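Local coordinates for RagA protein (Porphyromonas gingivalis, PDB 6SLN) that probably imports nutrients, most likely oligopeptides, across the outer membrane as a TonB-dependent transporter whose beta-barrel is blocked by a plug, at residues Arg198-Val203 with Gly637-Ser642; Arg591-Ser596 with Ala605-Val610; Glu678-Phe683 with Arg705-Met710. All blocks are in the same frame, centred on the assembly; numbering follows the deposited sequence.

Interaction 1: Arg198-Val203 with Gly637-Ser642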
loop_
_atom_site.group_PDB
_atom_site.type_symbol
_atom_site.label_atom_id
_atom_site.label_comp_id
_atom_site.label_asym_id
_atom_site.label_seq_id
_atom_site.Cartn_x
_atom_site.Cartn_y
_atom_site.Cartn_z
ATOM N N ARG A 198 -6.517 -22.401 -23.846
ATOM C CA ARG A 198 -7.633 -22.032 -24.694
ATOM C C ARG A 198 -7.210 -22.100 -26.159
ATOM O O ARG A 198 -7.460 -21.169 -26.927
ATOM C CB ARG A 198 -8.150 -20.645 -24.309
ATOM C CG ARG A 198 -7.085 -19.584 -24.133
ATOM C CD ARG A 198 -7.697 -18.218 -24.329
ATOM N NE ARG A 198 -6.727 -17.172 -24.642
ATOM C CZ ARG A 198 -5.988 -16.538 -23.735
ATOM N NH1 ARG A 198 -6.096 -16.864 -22.452
ATOM N NH2 ARG A 198 -5.133 -15.587 -24.107
ATOM N N ALA A 199 -6.570 -23.205 -26.558
ATOM C CA ALA A 199 -6.341 -23.476 -27.976
ATOM C C ALA A 199 -7.615 -23.367 -28.787
ATOM O O ALA A 199 -7.557 -23.104 -29.991
ATOM C CB ALA A 199 -5.762 -24.877 -28.184
ATOM N N ALA A 200 -8.764 -23.581 -28.153
ATOM C CA ALA A 200 -10.042 -23.458 -28.826
ATOM C C ALA A 200 -10.208 -22.113 -29.519
ATOM O O ALA A 200 -11.022 -22.000 -30.443
ATOM C CB ALA A 200 -11.161 -23.673 -27.813
ATOM N N ASN A 201 -9.460 -21.091 -29.100
ATOM C CA ASN A 201 -9.567 -19.762 -29.685
ATOM C C ASN A 201 -8.472 -19.467 -30.697
ATOM O O ASN A 201 -8.428 -18.354 -31.249
ATOM C CB ASN A 201 -9.548 -18.700 -28.596
ATOM C CG ASN A 201 -10.693 -18.835 -27.634
ATOM O OD1 ASN A 201 -11.729 -19.434 -27.952
ATOM N ND2 ASN A 201 -10.527 -18.264 -26.445
ATOM N N GLY A 202 -7.618 -20.442 -30.977
ATOM C CA GLY A 202 -6.478 -20.232 -31.835
ATOM C C GLY A 202 -5.250 -19.877 -31.026
ATOM O O GLY A 202 -5.301 -19.615 -29.821
ATOM N N VAL A 203 -4.117 -19.878 -31.702
ATOM C CA VAL A 203 -2.862 -19.585 -31.029
ATOM C C VAL A 203 -2.090 -18.582 -31.870
ATOM O O VAL A 203 -1.909 -18.785 -33.074
ATOM C CB VAL A 203 -2.039 -20.866 -30.782
ATOM C CG1 VAL A 203 -0.625 -20.501 -30.385
ATOM C CG2 VAL A 203 -2.696 -21.710 -29.695
ATOM N N GLY A 637 -10.391 -32.438 -34.470
ATOM C CA GLY A 637 -9.827 -32.489 -33.138
ATOM C C GLY A 637 -10.673 -31.725 -32.151
ATOM O O GLY A 637 -11.569 -30.962 -32.523
ATOM N N THR A 638 -10.371 -31.955 -30.877
ATOM C CA THR A 638 -11.035 -31.305 -29.764
ATOM C C THR A 638 -10.041 -30.430 -29.020
ATOM O O THR A 638 -8.843 -30.728 -28.959
ATOM C CB THR A 638 -11.631 -32.318 -28.790
ATOM O OG1 THR A 638 -10.626 -33.270 -28.418
ATOM C CG2 THR A 638 -12.772 -33.028 -29.450
ATOM N N THR A 639 -10.563 -29.344 -28.455
ATOM C CA THR A 639 -9.760 -28.354 -27.759
ATOM C C THR A 639 -10.582 -27.824 -26.599
ATOM O O THR A 639 -11.812 -27.750 -26.674
ATOM C CB THR A 639 -9.364 -27.188 -28.669
ATOM O OG1 THR A 639 -10.556 -26.541 -29.131
ATOM C CG2 THR A 639 -8.526 -27.656 -29.870
ATOM N N GLY A 640 -9.902 -27.453 -25.533
ATOM C CA GLY A 640 -10.566 -26.896 -24.382
ATOM C C GLY A 640 -10.528 -25.380 -24.382
ATOM O O GLY A 640 -9.706 -24.755 -25.053
ATOM N N ASN A 641 -11.462 -24.802 -23.630
ATOM C CA ASN A 641 -11.491 -23.382 -23.353
ATOM C C ASN A 641 -11.843 -23.222 -21.886
ATOM O O ASN A 641 -12.798 -23.843 -21.406
ATOM C CB ASN A 641 -12.503 -22.640 -24.244
ATOM C CG ASN A 641 -12.465 -21.114 -24.023
ATOM O OD1 ASN A 641 -11.601 -20.602 -23.312
ATOM N ND2 ASN A 641 -13.402 -20.405 -24.610
ATOM N N SER A 642 -11.063 -22.403 -21.175
ATOM C CA SER A 642 -11.287 -22.211 -19.746
ATOM C C SER A 642 -11.018 -20.775 -19.331
ATOM O O SER A 642 -10.869 -20.499 -18.129
ATOM C CB SER A 642 -10.412 -23.131 -18.917
ATOM O OG SER A 642 -9.101 -23.125 -19.442
#

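Interaction 2: Arg591-Ser596 with Ala605-Val610. With LMT (dodecyl-beta-D-maltoside), chain Q.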
loop_
_atom_site.group_PDB
_atom_site.type_symbol
_atom_site.label_atom_id
_atom_site.label_comp_id
_atom_site.label_asym_id
_atom_site.label_seq_id
_atom_site.Cartn_x
_atom_site.Cartn_y
_atom_site.Cartn_z
ATOM N N ARG A 591 -3.986 -35.186 -25.449
ATOM C CA ARG A 591 -3.469 -34.356 -24.372
ATOM C C ARG A 591 -4.488 -34.350 -23.245
ATOM O O ARG A 591 -5.672 -34.633 -23.453
ATOM C CB ARG A 591 -3.208 -32.933 -24.852
ATOM C CG ARG A 591 -4.518 -32.217 -25.135
ATOM C CD ARG A 591 -4.415 -30.727 -24.943
ATOM N NE ARG A 591 -3.111 -30.266 -25.374
ATOM C CZ ARG A 591 -2.348 -29.477 -24.647
ATOM N NH1 ARG A 591 -2.792 -29.061 -23.474
ATOM N NH2 ARG A 591 -1.161 -29.104 -25.103
ATOM N N ASN A 592 -4.016 -34.017 -22.045
ATOM C CA ASN A 592 -4.894 -33.885 -20.898
ATOM C C ASN A 592 -4.558 -32.595 -20.177
ATOM O O ASN A 592 -3.381 -32.262 -20.006
ATOM C CB ASN A 592 -4.760 -35.064 -19.942
ATOM C CG ASN A 592 -5.499 -34.843 -18.641
ATOM O OD1 ASN A 592 -4.960 -34.267 -17.705
ATOM N ND2 ASN A 592 -6.744 -35.285 -18.583
ATOM N N ASP A 593 -5.600 -31.884 -19.747
ATOM C CA ASP A 593 -5.481 -30.565 -19.136
ATOM C C ASP A 593 -6.290 -30.525 -17.850
ATOM O O ASP A 593 -7.444 -30.969 -17.822
ATOM C CB ASP A 593 -5.985 -29.460 -20.077
ATOM C CG ASP A 593 -5.094 -29.265 -21.272
ATOM O OD1 ASP A 593 -3.867 -29.239 -21.067
ATOM O OD2 ASP A 593 -5.609 -29.137 -22.407
ATOM N N GLN A 594 -5.692 -29.979 -16.796
ATOM C CA GLN A 594 -6.395 -29.703 -15.555
ATOM C C GLN A 594 -6.196 -28.233 -15.195
ATOM O O GLN A 594 -5.157 -27.642 -15.502
ATOM C CB GLN A 594 -5.896 -30.633 -14.424
ATOM C CG GLN A 594 -5.523 -32.047 -14.879
ATOM C CD GLN A 594 -4.724 -32.829 -13.823
ATOM O OE1 GLN A 594 -5.135 -32.933 -12.658
ATOM N NE2 GLN A 594 -3.585 -33.388 -14.233
ATOM N N SER A 595 -7.196 -27.635 -14.541
ATOM C CA SER A 595 -7.147 -26.203 -14.272
ATOM C C SER A 595 -7.655 -25.895 -12.875
ATOM O O SER A 595 -8.683 -26.428 -12.448
ATOM C CB SER A 595 -7.979 -25.403 -15.277
ATOM O OG SER A 595 -8.297 -24.112 -14.769
ATOM N N SER A 596 -6.940 -25.002 -12.183
ATOM C CA SER A 596 -7.374 -24.495 -10.885
ATOM C C SER A 596 -8.780 -23.910 -10.918
ATOM O O SER A 596 -9.426 -23.810 -9.865
ATOM C CB SER A 596 -6.398 -23.419 -10.410
ATOM O OG SER A 596 -6.098 -22.497 -11.451
ATOM N N ALA A 605 -9.670 -32.931 -18.315
ATOM C CA ALA A 605 -10.269 -32.932 -19.639
ATOM C C ALA A 605 -9.252 -33.467 -20.641
ATOM O O ALA A 605 -8.112 -33.002 -20.685
ATOM C CB ALA A 605 -10.733 -31.515 -20.021
ATOM N N TRP A 606 -9.664 -34.443 -21.431
ATOM C CA TRP A 606 -8.812 -35.026 -22.448
ATOM C C TRP A 606 -9.201 -34.469 -23.804
ATOM O O TRP A 606 -10.391 -34.277 -24.095
ATOM C CB TRP A 606 -8.934 -36.551 -22.453
ATOM C CG TRP A 606 -8.258 -37.199 -21.290
ATOM C CD1 TRP A 606 -8.822 -37.528 -20.091
ATOM C CD2 TRP A 606 -6.886 -37.590 -21.215
ATOM N NE1 TRP A 606 -7.880 -38.096 -19.271
ATOM C CE2 TRP A 606 -6.682 -38.148 -19.938
ATOM C CE3 TRP A 606 -5.805 -37.517 -22.103
ATOM C CZ2 TRP A 606 -5.442 -38.627 -19.523
ATOM C CZ3 TRP A 606 -4.574 -37.994 -21.689
ATOM C CH2 TRP A 606 -4.404 -38.546 -20.411
ATOM N N PHE A 607 -8.196 -34.203 -24.632
ATOM C CA PHE A 607 -8.432 -33.659 -25.958
ATOM C C PHE A 607 -7.541 -34.377 -26.953
ATOM O O PHE A 607 -6.492 -34.927 -26.608
ATOM C CB PHE A 607 -8.186 -32.149 -26.021
ATOM C CG PHE A 607 -8.999 -31.368 -25.042
ATOM C CD1 PHE A 607 -10.332 -31.081 -25.299
ATOM C CD2 PHE A 607 -8.434 -30.922 -23.856
ATOM C CE1 PHE A 607 -11.086 -30.353 -24.384
ATOM C CE2 PHE A 607 -9.183 -30.192 -22.940
ATOM C CZ PHE A 607 -10.509 -29.909 -23.198
ATOM N N TYR A 608 -7.981 -34.367 -28.202
ATOM C CA TYR A 608 -7.266 -35.078 -29.237
ATOM C C TYR A 608 -7.466 -34.350 -30.546
ATOM O O TYR A 608 -8.390 -33.546 -30.695
ATOM C CB TYR A 608 -7.756 -36.512 -29.394
ATOM C CG TYR A 608 -9.216 -36.571 -29.770
ATOM C CD1 TYR A 608 -9.621 -36.589 -31.104
ATOM C CD2 TYR A 608 -10.194 -36.595 -28.785
ATOM C CE1 TYR A 608 -10.957 -36.637 -31.445
ATOM C CE2 TYR A 608 -11.535 -36.652 -29.111
ATOM C CZ TYR A 608 -11.914 -36.668 -30.439
ATOM O OH TYR A 608 -13.258 -36.719 -30.744
ATOM N N SER A 609 -6.607 -34.683 -31.503
ATOM C CA SER A 609 -6.722 -34.192 -32.860
ATOM C C SER A 609 -6.204 -35.267 -33.791
ATOM O O SER A 609 -5.323 -36.052 -33.437
ATOM C CB SER A 609 -5.923 -32.906 -33.072
ATOM O OG SER A 609 -4.692 -33.200 -33.710
ATOM N N VAL A 610 -6.744 -35.291 -34.990
ATOM C CA VAL A 610 -6.251 -36.168 -36.032
ATOM C C VAL A 610 -6.185 -35.343 -37.299
ATOM O O VAL A 610 -7.158 -34.667 -37.651
ATOM C CB VAL A 610 -7.161 -37.394 -36.204
ATOM C CG1 VAL A 610 -8.602 -36.940 -36.238
ATOM C CG2 VAL A 610 -6.802 -38.160 -37.462
HETATM C C1B LMT Q . -5.650 -34.461 -7.791
HETATM C C2B LMT Q . -6.523 -33.228 -7.583
HETATM C C3B LMT Q . -6.208 -32.584 -6.232
HETATM C C4B LMT Q . -6.320 -33.599 -5.074
HETATM C C5B LMT Q . -5.474 -34.839 -5.407
HETATM C C6B LMT Q . -5.753 -35.928 -4.357
HETATM O O1B LMT Q . -4.374 -34.007 -8.042
HETATM O O2B LMT Q . -6.209 -32.362 -8.603
HETATM O O3B LMT Q . -6.991 -31.479 -6.023
HETATM O "O4'" LMT Q . -5.852 -33.037 -3.900
HETATM O O5B LMT Q . -5.697 -35.356 -6.709
HETATM O O6B LMT Q . -5.022 -35.725 -3.190
HETATM C "C1'" LMT Q . -1.093 -34.924 -10.389
HETATM C "C2'" LMT Q . -2.459 -35.222 -11.035
HETATM C "C3'" LMT Q . -3.590 -34.469 -10.283
HETATM C "C4'" LMT Q . -3.523 -34.829 -8.791
HETATM C "C5'" LMT Q . -2.116 -34.406 -8.372
HETATM C "C6'" LMT Q . -1.945 -34.411 -6.883
HETATM O "O1'" LMT Q . -0.176 -35.774 -10.930
HETATM O "O2'" LMT Q . -2.414 -34.829 -12.352
HETATM O "O3'" LMT Q . -4.802 -34.789 -10.801
HETATM O "O5'" LMT Q . -1.150 -35.211 -8.995
HETATM O "O6'" LMT Q . -0.779 -33.770 -6.650
HETATM C C1 LMT Q . 1.172 -35.378 -10.836
HETATM C C2 LMT Q . 1.796 -35.946 -12.079
HETATM C C3 LMT Q . 3.072 -36.705 -11.902
HETATM C C4 LMT Q . 4.136 -35.963 -12.666
HETATM C C5 LMT Q . 5.121 -36.902 -13.265
HETATM C C6 LMT Q . 5.423 -36.544 -14.680
HETATM C C7 LMT Q . 6.849 -36.901 -14.991
HETATM C C8 LMT Q . 7.136 -36.579 -16.426
HETATM C C9 LMT Q . 8.595 -36.494 -16.784
HETATM C C10 LMT Q . 9.331 -37.570 -16.019
#

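Interaction 3: Glu678-Phe683 with Arg705-Met710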
loop_
_atom_site.group_PDB
_atom_site.type_symbol
_atom_site.label_atom_id
_atom_site.label_comp_id
_atom_site.label_asym_id
_atom_site.label_seq_id
_atom_site.Cartn_x
_atom_site.Cartn_y
_atom_site.Cartn_z
ATOM N N GLU A 678 -15.160 -25.808 -20.995
ATOM C CA GLU A 678 -15.934 -25.719 -22.226
ATOM C C GLU A 678 -15.182 -26.487 -23.308
ATOM O O GLU A 678 -13.968 -26.327 -23.463
ATOM C CB GLU A 678 -16.142 -24.255 -22.611
ATOM C CG GLU A 678 -16.578 -23.982 -24.039
ATOM C CD GLU A 678 -16.727 -22.473 -24.319
ATOM O OE1 GLU A 678 -17.651 -21.872 -23.708
ATOM O OE2 GLU A 678 -15.927 -21.898 -25.128
ATOM N N LYS A 679 -15.870 -27.376 -24.006
ATOM C CA LYS A 679 -15.199 -28.285 -24.922
ATOM C C LYS A 679 -15.593 -27.961 -26.353
ATOM O O LYS A 679 -16.780 -27.846 -26.679
ATOM C CB LYS A 679 -15.487 -29.744 -24.558
ATOM C CG LYS A 679 -14.704 -30.166 -23.302
ATOM C CD LYS A 679 -14.778 -31.653 -22.985
ATOM C CE LYS A 679 -15.884 -31.969 -21.970
ATOM N NZ LYS A 679 -15.852 -31.154 -20.720
ATOM N N GLN A 680 -14.583 -27.769 -27.185
ATOM C CA GLN A 680 -14.751 -27.387 -28.565
ATOM C C GLN A 680 -14.187 -28.478 -29.454
ATOM O O GLN A 680 -13.229 -29.164 -29.089
ATOM C CB GLN A 680 -14.049 -26.064 -28.862
ATOM C CG GLN A 680 -14.885 -24.861 -28.489
ATOM C CD GLN A 680 -14.270 -23.535 -28.894
ATOM O OE1 GLN A 680 -13.570 -23.430 -29.909
ATOM N NE2 GLN A 680 -14.516 -22.514 -28.081
ATOM N N SER A 681 -14.805 -28.638 -30.619
ATOM C CA SER A 681 -14.256 -29.458 -31.678
ATOM C C SER A 681 -14.159 -28.605 -32.931
ATOM O O SER A 681 -14.872 -27.611 -33.072
ATOM C CB SER A 681 -15.112 -30.701 -31.936
ATOM O OG SER A 681 -16.376 -30.338 -32.450
ATOM N N GLN A 682 -13.268 -28.991 -33.843
ATOM C CA GLN A 682 -13.121 -28.247 -35.091
ATOM C C GLN A 682 -12.715 -29.201 -36.202
ATOM O O GLN A 682 -11.612 -29.759 -36.180
ATOM C CB GLN A 682 -12.102 -27.126 -34.960
ATOM C CG GLN A 682 -12.242 -26.096 -36.056
ATOM C CD GLN A 682 -10.980 -25.299 -36.276
ATOM O OE1 GLN A 682 -10.475 -25.230 -37.393
ATOM N NE2 GLN A 682 -10.465 -24.688 -35.217
ATOM N N PHE A 683 -13.602 -29.359 -37.176
ATOM C CA PHE A 683 -13.280 -30.029 -38.422
ATOM C C PHE A 683 -12.811 -28.976 -39.418
ATOM O O PHE A 683 -13.431 -27.916 -39.543
ATOM C CB PHE A 683 -14.500 -30.781 -38.951
ATOM C CG PHE A 683 -14.374 -31.218 -40.374
ATOM C CD1 PHE A 683 -13.435 -32.163 -40.745
ATOM C CD2 PHE A 683 -15.202 -30.685 -41.349
ATOM C CE1 PHE A 683 -13.329 -32.571 -42.069
ATOM C CE2 PHE A 683 -15.099 -31.085 -42.674
ATOM C CZ PHE A 683 -14.163 -32.029 -43.033
ATOM N N ARG A 705 -16.761 -25.507 -36.674
ATOM C CA ARG A 705 -16.267 -25.455 -35.310
ATOM C C ARG A 705 -17.467 -25.484 -34.376
ATOM O O ARG A 705 -18.425 -24.727 -34.558
ATOM C CB ARG A 705 -15.392 -24.195 -35.118
ATOM C CG ARG A 705 -15.474 -23.533 -33.774
ATOM C CD ARG A 705 -14.584 -22.304 -33.725
ATOM N NE ARG A 705 -14.304 -21.940 -32.339
ATOM C CZ ARG A 705 -13.919 -20.734 -31.956
ATOM N NH1 ARG A 705 -13.760 -19.782 -32.862
ATOM N NH2 ARG A 705 -13.687 -20.484 -30.672
ATOM N N THR A 706 -17.429 -26.377 -33.403
ATOM C CA THR A 706 -18.564 -26.607 -32.529
ATOM C C THR A 706 -18.135 -26.451 -31.084
ATOM O O THR A 706 -17.094 -26.978 -30.681
ATOM C CB THR A 706 -19.131 -28.002 -32.735
ATOM O OG1 THR A 706 -18.999 -28.363 -34.119
ATOM C CG2 THR A 706 -20.590 -28.032 -32.326
ATOM N N THR A 707 -18.942 -25.738 -30.308
ATOM C CA THR A 707 -18.693 -25.571 -28.884
ATOM C C THR A 707 -19.791 -26.248 -28.073
ATOM O O THR A 707 -20.979 -26.010 -28.307
ATOM C CB THR A 707 -18.580 -24.092 -28.507
ATOM O OG1 THR A 707 -17.673 -23.425 -29.403
ATOM C CG2 THR A 707 -18.091 -23.966 -27.078
ATOM N N ASN A 708 -19.379 -27.093 -27.126
ATOM C CA ASN A 708 -20.267 -27.838 -26.240
ATOM C C ASN A 708 -19.770 -27.710 -24.810
ATOM O O ASN A 708 -18.622 -27.331 -24.571
ATOM C CB ASN A 708 -20.350 -29.322 -26.632
ATOM C CG ASN A 708 -21.550 -29.626 -27.494
ATOM O OD1 ASN A 708 -21.502 -29.484 -28.713
ATOM N ND2 ASN A 708 -22.653 -30.009 -26.856
ATOM N N ASP A 709 -20.634 -28.081 -23.857
ATOM C CA ASP A 709 -20.422 -27.765 -22.441
ATOM C C ASP A 709 -20.142 -26.270 -22.277
ATOM O O ASP A 709 -19.285 -25.846 -21.494
ATOM C CB ASP A 709 -19.298 -28.612 -21.837
ATOM C CG ASP A 709 -19.681 -30.072 -21.691
ATOM O OD1 ASP A 709 -20.666 -30.466 -22.325
ATOM O OD2 ASP A 709 -19.012 -30.825 -20.946
ATOM N N MET A 710 -20.893 -25.467 -23.033
ATOM C CA MET A 710 -20.565 -24.065 -23.244
ATOM C C MET A 710 -20.507 -23.293 -21.929
ATOM O O MET A 710 -21.449 -23.323 -21.129
ATOM C CB MET A 710 -21.593 -23.448 -24.194
ATOM C CG MET A 710 -21.563 -21.933 -24.272
ATOM S SD MET A 710 -22.094 -21.334 -25.883
ATOM C CE MET A 710 -20.604 -21.718 -26.772
#

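Interaction 1: Arg198-Val203 with Gly637-Ser642
The polar link between the two backbones is slight. Ala200 N, on a short 3-10 turn, makes a weak hydrogen bond of 3.4 Å to Gly640 O on the barrel strand. The same carbonyl oxygen is approached by the CA-H of Arg198, with Arg198 CA 3.4 Å from Gly640 O, so one oxygen receives both the N-H of Ala200 and the CA-H of Arg198.

Van der Waals contact does most of the joining. Ala200 points its methyl at the strand, and CB sits 3.2 Å from Thr639 OG1 with Asn641 CB alongside. Thr639 has its hydroxyl between the backbone N and the carbonyl carbon (chi1 61°), which turns OG1 onto Ala200, while CG2 lies 4.3 Å from Ala199 CB.

The two amides meet without bonding: those of Asn201 and Asn641 cross almost at right angles, their planes 82° apart. Each is tied outside the pair, Asn201 ND2 to the carbonyls of Ala157 and Ser155, Asn641 ND2 to Glu678 OE2 and again to Ser155 O. Arg198 runs extended away from the strand, with NH2 bonded to Pro158 O and NH1 in a salt bridge with Glu643 OE2.

This is the plug-to-wall interface of a TonB-dependent receptor, a plug loop docked on a barrel strand.

Interaction 2: Arg591-Ser596 with Ala605-Val610
Asp593 OD1 is held twice, by Arg591 NH1 in a salt bridge of 2.6 Å and by the hydroxyl of Ser571 on the adjoining strand. The same NH1 also donates to Asp593 OD2, at 3.0 Å, on the syn lone pair and close to the guanidinium plane. A bend at chi3 (36°) folds the arginine back to reach the carboxylate two residues along its own strand, and its NE goes to Ser193 O. Phe607 sits beside this ion pair, its CD2 3.6 Å from Asp593 OD2 and its CB against Arg591 CG.

The other face carries Asn592 and Trp606, a non-hydrogen-bonded pair. The close backbone pairing puts Asn592 CB over the six-membered ring of Trp606 in a CH-pi contact, 3.2 Å from the centroid. With CG anti to the backbone N (chi1 171°), the amide carries ND2 over the same face, toward its rim, where it bonds to Ser604 OG.

Between the strands, Arg591 N to Phe607 O and Phe607 N to Arg591 O are both 2.8 Å; Asp593 N bonds firmly to Ala605 O, but the return bond from Ala605 N to Asp593 O is weak. Farther along, Gln594 clasps a detergent maltoside through OE1 and NE2. The whole is an antiparallel beta hairpin of the transmembrane barrel wall.

Interaction 3: Glu678-Phe683 with Arg705-Met710
Across this antiparallel beta hairpin of the barrel wall, Gln680 OE1 is gripped side-on by the guanidinium of Arg705, which brings two nitrogens to the one oxygen: Arg705 NE at 2.9 Å and Arg705 NH2 at 3.0 Å from Gln680 OE1. The oxygen lies near the guanidinium plane, yet it is used unevenly, since NH2 comes in on a lone pair in the carbonyl plane while NE stands 49° out of it. Arg705 extends from CG to NE to get there, and its NH1 carries on to His147 O in the plug. At the other end of the amide, Gln680 NE2 makes a weak bond to Glu678 OE2.

Two hydrogen-bonded pairs stitch strands 678-691 and 696-715 together: Lys679 with Asn708, where Asn708 N meets Lys679 O at 2.7 Å and nearly along the C=O axis, and Ser681 with Thr706. From the rung it shares with Asn708, Lys679 bends at chi3 and chi4 to lie beside Asp709, one residue further on, its NZ 3.2 Å from Asp709 OD2 in a salt bridge in which NZ meets OD2 from above the carboxylate plane.

Packing fills in around these bonds. On the face of Gln680 and Arg705, Gln682 CG rests on Arg705 CB, and Thr707 runs alongside Gln680, its OG1 bonded to Gly150 O of the plug. Glu678 extends past Thr707, its OE1 going on to Leu711 N and to Ser151 OG of the plug. The threonine keeps CG2 anti to its backbone N, and that methyl sits 3.4 Å from Glu678 CG.

From the N terminus, the plug loop 198-203, which runs into strand 203-208, meets 637-642 in interaction 1, which closes a loop of more than four hundred residues. Interaction 2 is nested within that loop as a short hairpin closed across eight residues. Interaction 3 follows in series, closing its own hairpin after interaction 1 is complete; none of the three cross. The strands 604-614, 627-641 and 678-691 are successive neighbours in the barrel wall, so interaction 1 presses the plug onto the strand between the two hairpins. Probable hydrogen bonds join that strand to both sides, Thr638 N to Tyr608 O and Thr639 N to Gln680 O.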